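Fructose-1,6-bisphosphatase/inositol-1-monophosphatase (Thermotoga maritima, PDB 2P3N) hydrolyses inositol 1-phosphate, fructose 1,6-bisphosphate and several other phosphate monoesters with the help of magnesium, working as a homotetramer. Local coordinates at residues Ile53-Glu66 against Glu70-Asp82. Numbering follows the deposited sequence.
With MG (magnesium ion), chain E.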
ATOM      1  N   ILE A  53      -1.707  25.721   8.613  1.00 25.13           N
ATOM      2  CA  ILE A  53      -0.913  26.169   9.731  1.00 24.95           C
ATOM      3  C   ILE A  53      -1.397  27.571  10.091  1.00 30.46           C
ATOM      4  O   ILE A  53      -1.746  27.839  11.243  1.00 29.69           O
ATOM      5  CB  ILE A  53       0.575  26.184   9.378  1.00 25.84           C
ATOM      6  CG1 ILE A  53       1.071  24.750   9.182  1.00 23.01           C
ATOM      7  CG2 ILE A  53       1.352  26.843  10.483  1.00 30.36           C
ATOM      8  CD1 ILE A  53       2.537  24.650   8.847  1.00 23.43           C
ATOM      9  N   ARG A  54      -1.447  28.452   9.094  1.00 33.25           N
ATOM     10  CA  ARG A  54      -1.902  29.830   9.304  1.00 38.00           C
ATOM     11  C   ARG A  54      -3.279  29.868   9.970  1.00 39.91           C
ATOM     12  O   ARG A  54      -3.624  30.819  10.682  1.00 41.32           O
ATOM     13  CB  ARG A  54      -1.964  30.580   7.966  1.00 35.92           C
ATOM     14  CG  ARG A  54      -0.604  30.929   7.357  1.00 38.44           C
ATOM     15  CD  ARG A  54      -0.075  32.270   7.867  1.00 41.34           C
ATOM     16  NE  ARG A  54       1.277  32.593   7.400  1.00 43.58           N
ATOM     17  CZ  ARG A  54       1.624  32.781   6.128  1.00 46.58           C
ATOM     18  NH1 ARG A  54       0.723  32.679   5.160  1.00 48.83           N
ATOM     19  NH2 ARG A  54       2.880  33.082   5.827  1.00 47.97           N
ATOM     20  N   LYS A  55      -4.056  28.818   9.746  1.00 40.15           N
ATOM     21  CA  LYS A  55      -5.395  28.731  10.293  1.00 39.33           C
ATOM     22  C   LYS A  55      -5.427  28.325  11.758  1.00 40.70           C
ATOM     23  O   LYS A  55      -6.152  28.924  12.553  1.00 41.90           O
ATOM     24  CB  LYS A  55      -6.211  27.748   9.464  1.00 34.53           C
ATOM     25  CG  LYS A  55      -7.586  27.457  10.002  1.00 38.11           C
ATOM     26  CD  LYS A  55      -8.317  26.529   9.049  1.00 43.09           C
ATOM     27  CE  LYS A  55      -9.710  26.179   9.529  1.00 44.78           C
ATOM     28  NZ  LYS A  55     -10.321  25.164   8.610  1.00 47.64           N
ATOM     29  N   PHE A  56      -4.638  27.314  12.115  1.00 40.40           N
ATOM     30  CA  PHE A  56      -4.617  26.826  13.493  1.00 39.35           C
ATOM     31  C   PHE A  56      -3.513  27.415  14.356  1.00 39.24           C
ATOM     32  O   PHE A  56      -3.537  27.300  15.581  1.00 37.81           O
ATOM     33  CB  PHE A  56      -4.523  25.296  13.520  1.00 31.72           C
ATOM     34  CG  PHE A  56      -5.756  24.612  13.017  1.00 31.65           C
ATOM     35  CD1 PHE A  56      -5.945  24.396  11.654  1.00 33.44           C
ATOM     36  CD2 PHE A  56      -6.767  24.243  13.899  1.00 31.50           C
ATOM     37  CE1 PHE A  56      -7.130  23.825  11.177  1.00 28.99           C
ATOM     38  CE2 PHE A  56      -7.954  23.672  13.433  1.00 29.80           C
ATOM     39  CZ  PHE A  56      -8.135  23.465  12.074  1.00 28.16           C
ATOM     40  N   PHE A  57      -2.545  28.052  13.717  1.00 43.62           N
ATOM     41  CA  PHE A  57      -1.439  28.653  14.451  1.00 46.33           C
ATOM     42  C   PHE A  57      -1.293  30.097  13.981  1.00 45.50           C
ATOM     43  O   PHE A  57      -0.214  30.539  13.574  1.00 46.31           O
ATOM     44  CB  PHE A  57      -0.179  27.821  14.205  1.00 48.17           C
ATOM     45  CG  PHE A  57      -0.320  26.388  14.656  1.00 49.01           C
ATOM     46  CD1 PHE A  57       0.001  26.015  15.956  1.00 49.36           C
ATOM     47  CD2 PHE A  57      -0.836  25.424  13.800  1.00 48.68           C
ATOM     48  CE1 PHE A  57      -0.192  24.704  16.394  1.00 46.67           C
ATOM     49  CE2 PHE A  57      -1.031  24.117  14.233  1.00 46.25           C
ATOM     50  CZ  PHE A  57      -0.709  23.758  15.528  1.00 47.51           C
ATOM     51  N   PRO A  58      -2.401  30.854  14.062  1.00 46.74           N
ATOM     52  CA  PRO A  58      -2.553  32.253  13.676  1.00 50.09           C
ATOM     53  C   PRO A  58      -1.322  33.148  13.708  1.00 51.59           C
ATOM     54  O   PRO A  58      -0.897  33.652  12.666  1.00 53.27           O
ATOM     55  CB  PRO A  58      -3.649  32.736  14.612  1.00 45.95           C
ATOM     56  CG  PRO A  58      -4.535  31.571  14.661  1.00 47.16           C
ATOM     57  CD  PRO A  58      -3.569  30.429  14.857  1.00 46.10           C
ATOM     58  N   ASP A  59      -0.746  33.359  14.884  1.00 50.55           N
ATOM     59  CA  ASP A  59       0.406  34.246  14.957  1.00 54.50           C
ATOM     60  C   ASP A  59       1.743  33.547  15.142  1.00 53.54           C
ATOM     61  O   ASP A  59       2.502  33.858  16.063  1.00 56.02           O
ATOM     62  CB  ASP A  59       0.195  35.321  16.049  1.00 61.51           C
ATOM     63  CG  ASP A  59      -0.213  34.733  17.403  1.00 68.90           C
ATOM     64  OD1 ASP A  59       0.594  33.978  17.993  1.00 69.25           O
ATOM     65  OD2 ASP A  59      -1.337  35.032  17.878  1.00 74.84           O
ATOM     66  N   GLU A  60       2.027  32.598  14.262  1.00 45.39           N
ATOM     67  CA  GLU A  60       3.287  31.875  14.314  1.00 41.07           C
ATOM     68  C   GLU A  60       3.918  32.014  12.941  1.00 39.38           C
ATOM     69  O   GLU A  60       3.212  32.220  11.955  1.00 37.09           O
ATOM     70  CB  GLU A  60       3.034  30.420  14.713  1.00 34.18           C
ATOM     71  CG  GLU A  60       2.571  30.346  16.168  1.00 40.01           C
ATOM     72  CD  GLU A  60       2.284  28.945  16.668  1.00 41.09           C
ATOM     73  OE1 GLU A  60       3.100  28.037  16.399  1.00 43.41           O
ATOM     74  OE2 GLU A  60       1.250  28.765  17.349  1.00 38.54           O
ATOM     75  N   ASN A  61       5.240  31.930  12.865  1.00 39.18           N
ATOM     76  CA  ASN A  61       5.898  32.112  11.580  1.00 38.31           C
ATOM     77  C   ASN A  61       6.105  30.879  10.730  1.00 37.20           C
ATOM     78  O   ASN A  61       6.097  29.756  11.226  1.00 39.00           O
ATOM     79  CB  ASN A  61       7.223  32.842  11.779  1.00 46.80           C
ATOM     80  CG  ASN A  61       7.023  34.282  12.207  1.00 53.51           C
ATOM     81  OD1 ASN A  61       6.721  34.563  13.367  1.00 65.88           O
ATOM     82  ND2 ASN A  61       7.164  35.204  11.259  1.00 51.61           N
ATOM     83  N   ILE A  62       6.286  31.113   9.433  1.00 37.17           N
ATOM     84  CA  ILE A  62       6.483  30.047   8.467  1.00 35.82           C
ATOM     85  C   ILE A  62       7.695  30.315   7.605  1.00 36.95           C
ATOM     86  O   ILE A  62       7.938  31.439   7.182  1.00 39.55           O
ATOM     87  CB  ILE A  62       5.256  29.894   7.523  1.00 33.10           C
ATOM     88  CG1 ILE A  62       4.109  29.195   8.252  1.00 29.97           C
ATOM     89  CG2 ILE A  62       5.654  29.136   6.266  1.00 34.24           C
ATOM     90  CD1 ILE A  62       2.965  28.806   7.362  1.00 43.00           C
ATOM     91  N   MET A  63       8.470  29.273   7.363  1.00 36.39           N
ATOM     92  CA  MET A  63       9.628  29.383   6.504  1.00 36.28           C
ATOM     93  C   MET A  63       9.426  28.206   5.569  1.00 35.36           C
ATOM     94  O   MET A  63       9.602  27.055   5.960  1.00 33.02           O
ATOM     95  CB  MET A  63      10.929  29.229   7.285  1.00 34.67           C
ATOM     96  CG  MET A  63      12.142  29.678   6.494  1.00 38.55           C
ATOM     97  SD  MET A  63      13.497  28.508   6.575  1.00 47.49           S
ATOM     98  CE  MET A  63      13.959  28.735   8.269  1.00 54.96           C
ATOM     99  N   ALA A  64       9.016  28.508   4.343  1.00 34.11           N
ATOM    100  CA  ALA A  64       8.752  27.484   3.347  1.00 36.82           C
ATOM    101  C   ALA A  64       9.675  27.661   2.140  1.00 39.46           C
ATOM    102  O   ALA A  64       9.907  28.783   1.673  1.00 38.81           O
ATOM    103  CB  ALA A  64       7.265  27.541   2.925  1.00 27.45           C
ATOM    104  N   GLU A  65      10.212  26.547   1.648  1.00 39.24           N
ATOM    105  CA  GLU A  65      11.122  26.586   0.514  1.00 40.08           C
ATOM    106  C   GLU A  65      10.682  27.551  -0.569  1.00 38.76           C
ATOM    107  O   GLU A  65      11.365  28.520  -0.867  1.00 38.49           O
ATOM    108  CB  GLU A  65      11.282  25.198  -0.100  1.00 38.82           C
ATOM    109  CG  GLU A  65      11.900  25.255  -1.476  1.00 39.90           C
ATOM    110  CD  GLU A  65      12.509  23.956  -1.896  1.00 44.32           C
ATOM    111  OE1 GLU A  65      11.860  22.911  -1.687  1.00 51.67           O
ATOM    112  OE2 GLU A  65      13.632  23.987  -2.441  1.00 41.73           O
ATOM    113  N   GLU A  66       9.527  27.276  -1.151  1.00 41.67           N
ATOM    114  CA  GLU A  66       9.005  28.092  -2.223  1.00 45.27           C
ATOM    115  C   GLU A  66       8.489  29.469  -1.814  1.00 50.77           C
ATOM    116  O   GLU A  66       7.281  29.694  -1.789  1.00 52.66           O
ATOM    117  CB  GLU A  66       7.902  27.321  -2.946  1.00 44.75           C
ATOM    118  CG  GLU A  66       8.356  26.612  -4.213  1.00 51.70           C
ATOM    119  CD  GLU A  66       9.397  25.554  -3.959  1.00 55.90           C
ATOM    120  OE1 GLU A  66       9.056  24.526  -3.341  1.00 68.16           O
ATOM    121  OE2 GLU A  66      10.555  25.750  -4.377  1.00 57.48           O
ATOM    122  N   GLU A  70       9.984  33.697   6.595  1.00 41.11           N
ATOM    123  CA  GLU A  70       9.857  34.437   7.842  1.00 40.83           C
ATOM    124  C   GLU A  70      10.833  34.009   8.950  1.00 42.31           C
ATOM    125  O   GLU A  70      11.654  33.097   8.776  1.00 40.89           O
ATOM    126  CB  GLU A  70       8.420  34.341   8.357  1.00 30.75           C
ATOM    127  CG  GLU A  70       7.382  34.623   7.289  1.00 31.49           C
ATOM    128  CD  GLU A  70       5.966  34.436   7.785  1.00 33.55           C
ATOM    129  OE1 GLU A  70       5.771  33.649   8.728  1.00 39.51           O
ATOM    130  OE2 GLU A  70       5.040  35.060   7.226  1.00 44.09           O
ATOM    131  N   LYS A  71      10.727  34.708  10.082  1.00 43.20           N
ATOM    132  CA  LYS A  71      11.542  34.479  11.269  1.00 38.36           C
ATOM    133  C   LYS A  71      10.649  34.580  12.495  1.00 41.93           C
ATOM    134  O   LYS A  71       9.708  35.372  12.531  1.00 38.86           O
ATOM    135  CB  LYS A  71      12.638  35.530  11.379  1.00 39.46           C
ATOM    136  CG  LYS A  71      13.615  35.530  10.225  1.00 48.25           C
ATOM    137  CD  LYS A  71      14.705  36.569  10.435  1.00 51.49           C
ATOM    138  CE  LYS A  71      15.647  36.647   9.241  1.00 50.88           C
ATOM    139  NZ  LYS A  71      16.698  37.680   9.465  1.00 52.89           N
ATOM    140  N   GLY A  72      10.952  33.776  13.506  1.00 46.78           N
ATOM    141  CA  GLY A  72      10.166  33.795  14.723  1.00 47.88           C
ATOM    142  C   GLY A  72      10.680  32.795  15.741  1.00 50.52           C
ATOM    143  O   GLY A  72      11.473  31.906  15.414  1.00 51.44           O
ATOM    144  N   ASP A  73      10.237  32.949  16.986  1.00 51.52           N
ATOM    145  CA  ASP A  73      10.643  32.046  18.054  1.00 54.73           C
ATOM    146  C   ASP A  73       9.723  30.843  18.011  1.00 50.96           C
ATOM    147  O   ASP A  73       9.867  29.901  18.779  1.00 51.08           O
ATOM    148  CB  ASP A  73      10.581  32.755  19.421  1.00 61.96           C
ATOM    149  CG  ASP A  73       9.338  33.620  19.589  1.00 66.34           C
ATOM    150  OD1 ASP A  73       9.286  34.387  20.583  1.00 70.88           O
ATOM    151  OD2 ASP A  73       8.420  33.537  18.740  1.00 70.81           O
ATOM    152  N   ARG A  74       8.780  30.907  17.081  1.00 49.09           N
ATOM    153  CA  ARG A  74       7.804  29.857  16.837  1.00 46.27           C
ATOM    154  C   ARG A  74       7.693  29.807  15.324  1.00 42.56           C
ATOM    155  O   ARG A  74       6.850  30.472  14.720  1.00 40.26           O
ATOM    156  CB  ARG A  74       6.468  30.220  17.498  1.00 39.94           C
ATOM    157  CG  ARG A  74       6.576  30.164  19.009  1.00 36.06           C
ATOM    158  CD  ARG A  74       5.401  30.777  19.756  1.00 34.94           C
ATOM    159  NE  ARG A  74       4.190  29.970  19.700  1.00 35.02           N
ATOM    160  CZ  ARG A  74       3.371  29.774  20.731  1.00 31.90           C
ATOM    161  NH1 ARG A  74       3.633  30.315  21.916  1.00 30.66           N
ATOM    162  NH2 ARG A  74       2.269  29.051  20.572  1.00 39.67           N
ATOM    163  N   LEU A  75       8.581  29.020  14.721  1.00 40.70           N
ATOM    164  CA  LEU A  75       8.649  28.902  13.271  1.00 40.49           C
ATOM    165  C   LEU A  75       8.478  27.488  12.704  1.00 40.91           C
ATOM    166  O   LEU A  75       9.172  26.554  13.111  1.00 42.40           O
ATOM    167  CB  LEU A  75       9.993  29.465  12.789  1.00 37.92           C
ATOM    168  CG  LEU A  75      10.260  29.465  11.282  1.00 38.16           C
ATOM    169  CD1 LEU A  75       9.689  30.734  10.658  1.00 32.94           C
ATOM    170  CD2 LEU A  75      11.759  29.369  11.025  1.00 30.69           C
ATOM    171  N   TRP A  76       7.563  27.343  11.747  1.00 38.82           N
ATOM    172  CA  TRP A  76       7.324  26.060  11.089  1.00 35.36           C
ATOM    173  C   TRP A  76       8.114  26.042   9.776  1.00 36.09           C
ATOM    174  O   TRP A  76       7.926  26.906   8.916  1.00 34.25           O
ATOM    175  CB  TRP A  76       5.839  25.877  10.764  1.00 34.06           C
ATOM    176  CG  TRP A  76       4.902  25.861  11.940  1.00 36.79           C
ATOM    177  CD1 TRP A  76       4.472  26.936  12.671  1.00 34.14           C
ATOM    178  CD2 TRP A  76       4.211  24.718  12.469  1.00 39.32           C
ATOM    179  NE1 TRP A  76       3.550  26.536  13.612  1.00 32.36           N
ATOM    180  CE2 TRP A  76       3.373  25.180  13.512  1.00 35.21           C
ATOM    181  CE3 TRP A  76       4.219  23.346  12.163  1.00 37.00           C
ATOM    182  CZ2 TRP A  76       2.545  24.318  14.248  1.00 34.89           C
ATOM    183  CZ3 TRP A  76       3.392  22.489  12.902  1.00 33.35           C
ATOM    184  CH2 TRP A  76       2.569  22.982  13.930  1.00 31.19           C
ATOM    185  N   ILE A  77       9.001  25.070   9.611  1.00 36.49           N
ATOM    186  CA  ILE A  77       9.769  25.001   8.374  1.00 36.90           C
ATOM    187  C   ILE A  77       9.172  23.941   7.455  1.00 37.85           C
ATOM    188  O   ILE A  77       9.046  22.764   7.811  1.00 38.03           O
ATOM    189  CB  ILE A  77      11.247  24.720   8.649  1.00 32.67           C
ATOM    190  CG1 ILE A  77      11.770  25.734   9.678  1.00 30.16           C
ATOM    191  CG2 ILE A  77      12.028  24.836   7.359  1.00 26.56           C
ATOM    192  CD1 ILE A  77      13.251  25.645   9.942  1.00 33.45           C
ATOM    193  N   ILE A  78       8.819  24.380   6.255  1.00 37.41           N
ATOM    194  CA  ILE A  78       8.149  23.533   5.284  1.00 33.66           C
ATOM    195  C   ILE A  78       8.856  23.301   3.969  1.00 28.23           C
ATOM    196  O   ILE A  78       9.372  24.224   3.354  1.00 28.18           O
ATOM    197  CB  ILE A  78       6.770  24.150   4.946  1.00 31.58           C
ATOM    198  CG1 ILE A  78       5.958  24.305   6.233  1.00 34.28           C
ATOM    199  CG2 ILE A  78       6.052  23.326   3.882  1.00 19.38           C
ATOM    200  CD1 ILE A  78       4.856  25.331   6.121  1.00 46.26           C
ATOM    201  N   ASP A  79       8.888  22.049   3.548  1.00 31.85           N
ATOM    202  CA  ASP A  79       9.428  21.730   2.245  1.00 34.36           C
ATOM    203  C   ASP A  79       8.260  21.013   1.574  1.00 36.97           C
ATOM    204  O   ASP A  79       7.988  19.841   1.852  1.00 37.54           O
ATOM    205  CB  ASP A  79      10.659  20.828   2.311  1.00 27.05           C
ATOM    206  CG  ASP A  79      11.345  20.699   0.951  1.00 22.74           C
ATOM    207  OD1 ASP A  79      12.560  20.409   0.893  1.00 26.12           O
ATOM    208  OD2 ASP A  79      10.658  20.890  -0.070  1.00 24.13           O
ATOM    209  N   PRO A  80       7.524  21.732   0.707  1.00 35.37           N
ATOM    210  CA  PRO A  80       6.378  21.152   0.004  1.00 32.70           C
ATOM    211  C   PRO A  80       6.715  19.856  -0.749  1.00 31.03           C
ATOM    212  O   PRO A  80       5.918  18.922  -0.763  1.00 32.93           O
ATOM    213  CB  PRO A  80       5.922  22.294  -0.912  1.00 31.97           C
ATOM    214  CG  PRO A  80       7.198  23.080  -1.155  1.00 29.42           C
ATOM    215  CD  PRO A  80       7.802  23.099   0.222  1.00 32.46           C
ATOM    216  N   ILE A  81       7.880  19.797  -1.384  1.00 27.34           N
ATOM    217  CA  ILE A  81       8.284  18.580  -2.086  1.00 29.69           C
ATOM    218  C   ILE A  81       9.782  18.450  -2.018  1.00 29.96           C
ATOM    219  O   ILE A  81      10.498  19.150  -2.728  1.00 32.60           O
ATOM    220  CB  ILE A  81       7.905  18.564  -3.592  1.00 22.78           C
ATOM    221  CG1 ILE A  81       6.387  18.610  -3.770  1.00 20.19           C
ATOM    222  CG2 ILE A  81       8.456  17.295  -4.229  1.00 21.49           C
ATOM    223  CD1 ILE A  81       5.923  18.622  -5.210  1.00 17.05           C
ATOM    224  N   ASP A  82      10.258  17.566  -1.150  1.00 31.95           N
ATOM    225  CA  ASP A  82      11.690  17.350  -1.032  1.00 33.42           C
ATOM    226  C   ASP A  82      12.029  16.230  -2.014  1.00 32.77           C
ATOM    227  O   ASP A  82      11.759  15.061  -1.759  1.00 34.44           O
ATOM    228  CB  ASP A  82      12.051  16.962   0.405  1.00 31.43           C
ATOM    229  CG  ASP A  82      13.551  16.801   0.609  1.00 36.88           C
ATOM    230  OD1 ASP A  82      13.977  16.569   1.762  1.00 42.46           O
ATOM    231  OD2 ASP A  82      14.306  16.904  -0.380  1.00 39.97           O
TER
HETATM  232 MG    MG E1758      11.357  20.918  -2.125  1.00 32.37          MG
HETATM  233  O   HOH W   1       9.440  21.832  -2.905  1.00 31.68           O
HETATM  234  O   HOH W   2      13.379  20.398  -1.814  1.00 24.47           O
HETATM  235  O   HOH W   3      12.079  21.101  -3.914  1.00 21.70           O
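Trp76 packs against Ile53 near the end of helix 40-56 and Phe57 just after it. A short loop then leads into strand 61-64, which pairs in parallel with strand 74-79. Strand 61-64 is the edge strand, within this chain, of the mixed sheet of the inositol monophosphatase fold; the C-terminal end of the pair carries a magnesium site. The Trp76 side chain can be followed outward. Trp76 CB lies 4.0 Å from Ile53 CD1. CG sits anti to the carbonyl carbon (chi1 -62°), which turns the indole toward the helix. Ile53 CG2 covers one face of the five-membered ring in a CH-pi contact. Asn61 O lies at the ring edge by CD1. Trp76 NE1 donates to Glu60 OE1 at 3.2 Å, from above the carboxylate plane; Arg3 holds the same oxygen by a salt bridge. CE3 meets Ile53 CD1. CZ2 stands over the centre of the Phe57 ring in an edge-to-face pair, planes at 58°, and CH2 lies by Phe57 CZ. A leucine here would lack the indole N-H and would probably leave Glu60 OE1 with one grip fewer and a gap over the Phe57 face. On the other side of the sheet, Met63 CE touches Leu75 CD2 and Ile77 CD1. Magnesium is bound by Glu65 OE1, Asp79 OD2, Ile81 O and three waters. Glu66 OE2 pairs with Lys31, while one metal-bound water donates to Glu66 OE1 and accepts from Ile81 N.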